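Local structure of DyP-type peroxidase (Thermobifida cellulosilytica, 4GS1) at residues Val21-Arg25 with Ala190-Asp196; Met119-Arg124 with Asp391-Gly395. The protein probably catalyses the haem-dependent, hydrogen peroxide-driven oxidation of dyes and other substrates, as DyP-type peroxidases do. One frame throughout, in Å; residues are numbered along the deposited sequence.

Contact 1 (Val21-Arg25 with Ala190-Asp196)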
loop_
_atom_site.group_PDB
_atom_site.type_symbol
_atom_site.label_atom_id
_atom_site.label_comp_id
_atom_site.label_asym_id
_atom_site.label_seq_id
_atom_site.Cartn_x
_atom_site.Cartn_y
_atom_site.Cartn_z
ATOM N N VAL B 21 20.014 -5.811 -18.159
ATOM C CA VAL B 21 18.691 -5.873 -17.560
ATOM C C VAL B 21 18.692 -4.936 -16.359
ATOM O O VAL B 21 17.638 -4.476 -15.915
ATOM C CB VAL B 21 18.363 -7.295 -17.069
ATOM C CG1 VAL B 21 16.860 -7.484 -16.955
ATOM C CG2 VAL B 21 18.950 -8.324 -18.004
ATOM N N ASP B 22 19.884 -4.659 -15.836
ATOM C CA ASP B 22 20.038 -3.774 -14.684
ATOM C C ASP B 22 19.507 -2.371 -14.978
ATOM O O ASP B 22 18.815 -1.782 -14.153
ATOM C CB ASP B 22 21.505 -3.717 -14.234
ATOM C CG ASP B 22 21.968 -5.003 -13.564
ATOM O OD1 ASP B 22 21.110 -5.773 -13.086
ATOM O OD2 ASP B 22 23.194 -5.237 -13.505
ATOM N N ALA B 23 19.813 -1.842 -16.158
ATOM C CA ALA B 23 19.261 -0.551 -16.555
ATOM C C ALA B 23 17.748 -0.633 -16.754
ATOM O O ALA B 23 17.020 0.301 -16.410
ATOM C CB ALA B 23 19.940 -0.034 -17.812
ATOM N N GLN B 24 17.274 -1.749 -17.306
ATOM C CA GLN B 24 15.835 -1.980 -17.419
ATOM C C GLN B 24 15.164 -1.986 -16.048
ATOM O O GLN B 24 14.065 -1.443 -15.884
ATOM C CB GLN B 24 15.549 -3.319 -18.094
ATOM C CG GLN B 24 15.745 -3.348 -19.588
ATOM C CD GLN B 24 15.499 -4.733 -20.154
ATOM O OE1 GLN B 24 16.427 -5.396 -20.619
ATOM N NE2 GLN B 24 14.248 -5.181 -20.109
ATOM N N ARG B 25 15.810 -2.619 -15.068
ATOM C CA ARG B 25 15.235 -2.698 -13.724
ATOM C C ARG B 25 15.197 -1.338 -13.037
ATOM O O ARG B 25 14.342 -1.093 -12.187
ATOM C CB ARG B 25 15.989 -3.719 -12.855
ATOM C CG ARG B 25 15.799 -5.163 -13.313
ATOM C CD ARG B 25 16.485 -6.187 -12.409
ATOM N NE ARG B 25 16.324 -7.524 -12.983
ATOM C CZ ARG B 25 17.304 -8.404 -13.151
ATOM N NH1 ARG B 25 18.537 -8.114 -12.755
ATOM N NH2 ARG B 25 17.047 -9.584 -13.710
ATOM N N ALA B 190 12.256 -2.950 -10.353
ATOM C CA ALA B 190 13.533 -3.233 -9.701
ATOM C C ALA B 190 13.626 -4.676 -9.215
ATOM O O ALA B 190 14.717 -5.244 -9.140
ATOM C CB ALA B 190 13.750 -2.269 -8.542
ATOM N N ALA B 191 12.480 -5.269 -8.890
ATOM C CA ALA B 191 12.444 -6.638 -8.371
ATOM C C ALA B 191 11.965 -7.645 -9.413
ATOM O O ALA B 191 11.676 -8.795 -9.087
ATOM C CB ALA B 191 11.573 -6.710 -7.116
ATOM N N ALA B 192 11.877 -7.223 -10.669
ATOM C CA ALA B 192 11.431 -8.137 -11.722
ATOM C C ALA B 192 12.618 -8.806 -12.396
ATOM O O ALA B 192 13.543 -8.126 -12.837
ATOM C CB ALA B 192 10.597 -7.391 -12.750
ATOM N N GLN B 193 12.586 -10.133 -12.491
ATOM C CA GLN B 193 13.617 -10.845 -13.250
ATOM C C GLN B 193 13.634 -10.329 -14.688
ATOM O O GLN B 193 14.702 -10.125 -15.287
ATOM C CB GLN B 193 13.361 -12.355 -13.224
ATOM C CG GLN B 193 13.629 -13.017 -11.867
ATOM C CD GLN B 193 13.119 -14.456 -11.799
ATOM O OE1 GLN B 193 12.858 -15.086 -12.827
ATOM N NE2 GLN B 193 12.963 -14.974 -10.582
ATOM N N ASP B 194 12.436 -10.105 -15.221
ATOM C CA ASP B 194 12.251 -9.518 -16.547
ATOM C C ASP B 194 11.249 -8.375 -16.446
ATOM O O ASP B 194 10.041 -8.612 -16.364
ATOM C CB ASP B 194 11.735 -10.583 -17.522
ATOM C CG ASP B 194 11.525 -10.043 -18.931
ATOM O OD1 ASP B 194 11.739 -8.836 -19.168
ATOM O OD2 ASP B 194 11.134 -10.836 -19.816
ATOM N N PRO B 195 11.738 -7.125 -16.451
ATOM C CA PRO B 195 10.839 -5.972 -16.300
ATOM C C PRO B 195 9.814 -5.828 -17.425
ATOM O O PRO B 195 8.865 -5.061 -17.265
ATOM C CB PRO B 195 11.798 -4.771 -16.300
ATOM C CG PRO B 195 13.113 -5.339 -15.853
ATOM C CD PRO B 195 13.157 -6.725 -16.437
ATOM N N ASP B 196 9.994 -6.546 -18.532
ATOM C CA ASP B 196 9.017 -6.522 -19.625
ATOM C C ASP B 196 7.926 -7.595 -19.501
ATOM O O ASP B 196 6.970 -7.593 -20.270
ATOM C CB ASP B 196 9.717 -6.680 -20.984
ATOM C CG ASP B 196 10.611 -5.498 -21.326
ATOM O OD1 ASP B 196 10.353 -4.390 -20.818
ATOM O OD2 ASP B 196 11.570 -5.682 -22.104
#
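Arg25 leaves its helix with CG beside the backbone N (chi1 -68°) and then runs extended to NE, a reach that carries its guanidinium to the carbonyls of Ala192 and Gln193. The contact sets residues 21-25 of helix 21-30 against the loop that follows strand 176-185, the last strand of the first ferredoxin-like sheet. NE donates to Ala192 O at 2.8 Å and NH2 donates to Gln193 O at 2.9 Å. Both carbonyls sit at the guanidinium edge, somewhat out of its plane, and two bonds from neighbouring nitrogens fix the rotation of the group. Arginine suits the place because a single flat head can answer two successive peptide oxygens. NH1 pairs within the helix with Asp22, its OD1 at 3.5 Å, so the charge is probably balanced on that side.

Val21 CG1 lies over one face of the guanidinium, offset toward its rim and placed opposite the backbone N by a chi1 of -158°; the same methyl meets Pro195 CD at 3.8 Å. The proline is a compact apolar wedge whose CG packs on Arg25 CG at 3.7 Å and also touches Gln24 CB, making use of the aliphatic parts of two polar residues. Ala190, small enough for a close backbone approach, brings its CA to 3.4 Å from Arg25 O in a CH...O contact.

Gln193 NE2 bonds to Leu100 O of the second subunit, and Leu26 of that subunit packs on Arg25, which places this joint at the dimer interface. The loop keeps its own bend through an Asx turn, in which Asp196 N donates to Asp194 OD1 from above the carboxylate plane at 2.9 Å.

Contact 2 (Met119-Arg124 with Asp391-Gly395)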
loop_
_atom_site.group_PDB
_atom_site.type_symbol
_atom_site.label_atom_id
_atom_site.label_comp_id
_atom_site.label_asym_id
_atom_site.label_seq_id
_atom_site.Cartn_x
_atom_site.Cartn_y
_atom_site.Cartn_z
ATOM N N MET B 119 -24.129 20.677 -13.312
ATOM C CA MET B 119 -23.964 21.905 -14.092
ATOM C C MET B 119 -25.168 22.184 -14.989
ATOM O O MET B 119 -25.140 23.138 -15.767
ATOM C CB MET B 119 -22.700 21.840 -14.961
ATOM C CG MET B 119 -21.409 21.676 -14.185
ATOM S SD MET B 119 -19.925 21.697 -15.221
ATOM C CE MET B 119 -20.205 20.288 -16.287
ATOM N N ASP B 120 -26.210 21.358 -14.877
ATOM C CA ASP B 120 -27.390 21.464 -15.744
ATOM C C ASP B 120 -26.930 21.432 -17.200
ATOM O O ASP B 120 -27.305 22.279 -18.013
ATOM C CB ASP B 120 -28.193 22.738 -15.428
ATOM C CG ASP B 120 -29.563 22.761 -16.095
ATOM O OD1 ASP B 120 -30.140 21.681 -16.349
ATOM O OD2 ASP B 120 -30.071 23.871 -16.361
ATOM N N ALA B 121 -26.101 20.440 -17.514
ATOM C CA ALA B 121 -25.493 20.332 -18.835
ATOM C C ALA B 121 -25.693 18.959 -19.465
ATOM O O ALA B 121 -24.784 18.423 -20.102
ATOM C CB ALA B 121 -24.010 20.665 -18.756
ATOM N N ALA B 122 -26.887 18.397 -19.307
ATOM C CA ALA B 122 -27.185 17.081 -19.862
ATOM C C ALA B 122 -27.052 17.075 -21.384
ATOM O O ALA B 122 -26.830 16.028 -21.992
ATOM C CB ALA B 122 -28.578 16.632 -19.441
ATOM N N ASP B 123 -27.180 18.251 -21.996
ATOM C CA ASP B 123 -27.031 18.373 -23.444
ATOM C C ASP B 123 -25.578 18.190 -23.895
ATOM O O ASP B 123 -25.316 17.975 -25.080
ATOM C CB ASP B 123 -27.574 19.721 -23.938
ATOM C CG ASP B 123 -26.819 20.904 -23.363
ATOM O OD1 ASP B 123 -26.491 21.831 -24.133
ATOM O OD2 ASP B 123 -26.563 20.916 -22.141
ATOM N N ARG B 124 -24.640 18.279 -22.953
ATOM C CA ARG B 124 -23.223 18.097 -23.265
ATOM C C ARG B 124 -22.778 16.657 -23.011
ATOM O O ARG B 124 -21.616 16.318 -23.211
ATOM C CB ARG B 124 -22.353 19.042 -22.432
ATOM C CG ARG B 124 -22.759 20.508 -22.476
ATOM C CD ARG B 124 -22.603 21.101 -23.872
ATOM N NE ARG B 124 -21.260 20.915 -24.420
ATOM C CZ ARG B 124 -20.194 21.634 -24.072
ATOM N NH1 ARG B 124 -20.296 22.590 -23.155
ATOM N NH2 ARG B 124 -19.018 21.388 -24.636
ATOM N N ASP B 391 -13.084 22.622 -22.601
ATOM C CA ASP B 391 -14.090 22.701 -23.663
ATOM C C ASP B 391 -15.502 22.510 -23.107
ATOM O O ASP B 391 -16.455 23.117 -23.586
ATOM C CB ASP B 391 -13.827 21.649 -24.750
ATOM C CG ASP B 391 -12.579 21.935 -25.557
ATOM O OD1 ASP B 391 -12.109 23.092 -25.540
ATOM O OD2 ASP B 391 -12.073 21.001 -26.221
ATOM N N LEU B 392 -15.628 21.656 -22.096
ATOM C CA LEU B 392 -16.923 21.385 -21.479
ATOM C C LEU B 392 -17.385 22.559 -20.626
ATOM O O LEU B 392 -18.486 23.087 -20.811
ATOM C CB LEU B 392 -16.835 20.135 -20.602
ATOM C CG LEU B 392 -18.061 19.808 -19.745
ATOM C CD1 LEU B 392 -19.266 19.563 -20.625
ATOM C CD2 LEU B 392 -17.791 18.589 -18.882
ATOM N N VAL B 393 -16.528 22.958 -19.693
ATOM C CA VAL B 393 -16.866 23.974 -18.702
ATOM C C VAL B 393 -17.019 25.367 -19.322
ATOM O O VAL B 393 -17.904 26.130 -18.930
ATOM C CB VAL B 393 -15.829 23.990 -17.555
ATOM C CG1 VAL B 393 -16.015 25.213 -16.683
ATOM C CG2 VAL B 393 -15.950 22.725 -16.722
ATOM N N GLU B 394 -16.172 25.685 -20.297
ATOM C CA GLU B 394 -16.241 26.982 -20.977
ATOM C C GLU B 394 -17.095 26.954 -22.245
ATOM O O GLU B 394 -17.098 27.917 -23.013
ATOM C CB GLU B 394 -14.837 27.492 -21.323
ATOM C CG GLU B 394 -13.966 27.817 -20.122
ATOM C CD GLU B 394 -12.659 28.482 -20.519
ATOM O OE1 GLU B 394 -12.415 28.641 -21.739
ATOM O OE2 GLU B 394 -11.876 28.845 -19.611
ATOM N N GLY B 395 -17.819 25.860 -22.460
ATOM C CA GLY B 395 -18.626 25.700 -23.658
ATOM C C GLY B 395 -20.116 25.909 -23.445
ATOM O O GLY B 395 -20.901 25.856 -24.392
ATOM O OXT GLY B 395 -20.584 26.130 -22.326
HETATM O O HOH W 1 -22.444 23.779 -21.420
#
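Arg124 and Leu392 join a turn inside the chain to its C-terminus, their CA atoms 7.3 Å apart; the turn follows helix 113-118, and the C-terminal piece holds the last helical residues. Asp120 closes helix 113-118 with a positive phi of 54° in a Schellman motif, and a short 3-10 segment, 122-124, then returns the chain toward residues 391-395. Helix 390-393 stops just before Glu394, so carbonyls of its final turn can serve side-chain donors.

Arg124 uses them. Bent at both chi2 and chi3 (-65° and -54°), its chain curls back and lays the guanidinium under Leu392 CD1, which stands 4.0 Å above the plane and over its centre. NH2 donates almost straight to Asp391 O at 3.3 Å, in the guanidinium plane but above that of the carbonyl, while NH1 makes a weak bond to Leu392 O. NH1 also faces the C-terminal carboxylate of poorly ordered Gly395 through a long ion pair with OXT and a water that joins the two. NE is taken by Ala232 O. Arginine fits because it can donate to carbonyls, face the carboxylate and offer a flat surface to a leucine methyl; an alanine here would probably leave Asp391 O without this donor, and Leu392 CD1 without the flat surface beneath it.

Leu392 divides its branches, CD1 also touching Arg124 CB at 3.6 Å and CD2 meeting Met119 CE at 3.9 Å. The flexible thioether of Met119 reaches this buried spot from just beyond helix 113-118, with SD lying by Val393 CG2.

Helix 66-90 flanks the contact, Ala73 and Ala74 packing on Val393 and Arg70 bonding to the carbonyls of Leu392 and Val393, while Leu116 of helix 113-118 touches both Arg124 and Leu392.

The contacts lie on opposite sides of the chain's centre, 45 Å apart between centres and about 34 Å between nearest atoms, and do not touch. Along the sequence their segments alternate, so the chain visits contact 1, then contact 2, and each again. Both join a terminal piece to the first ferredoxin-like half: residues 21-25 to the loop after its last strand, residues 391-395 to the turn after helix 113-118. In each an arginine donates to two successive backbone carbonyls, one of the bonds of contact 2 being weak. Contact 1 also faces the second subunit, whereas contact 2 stays within the chain. None of their residues falls in the haem pocket, whose residues lie between 201 and 371.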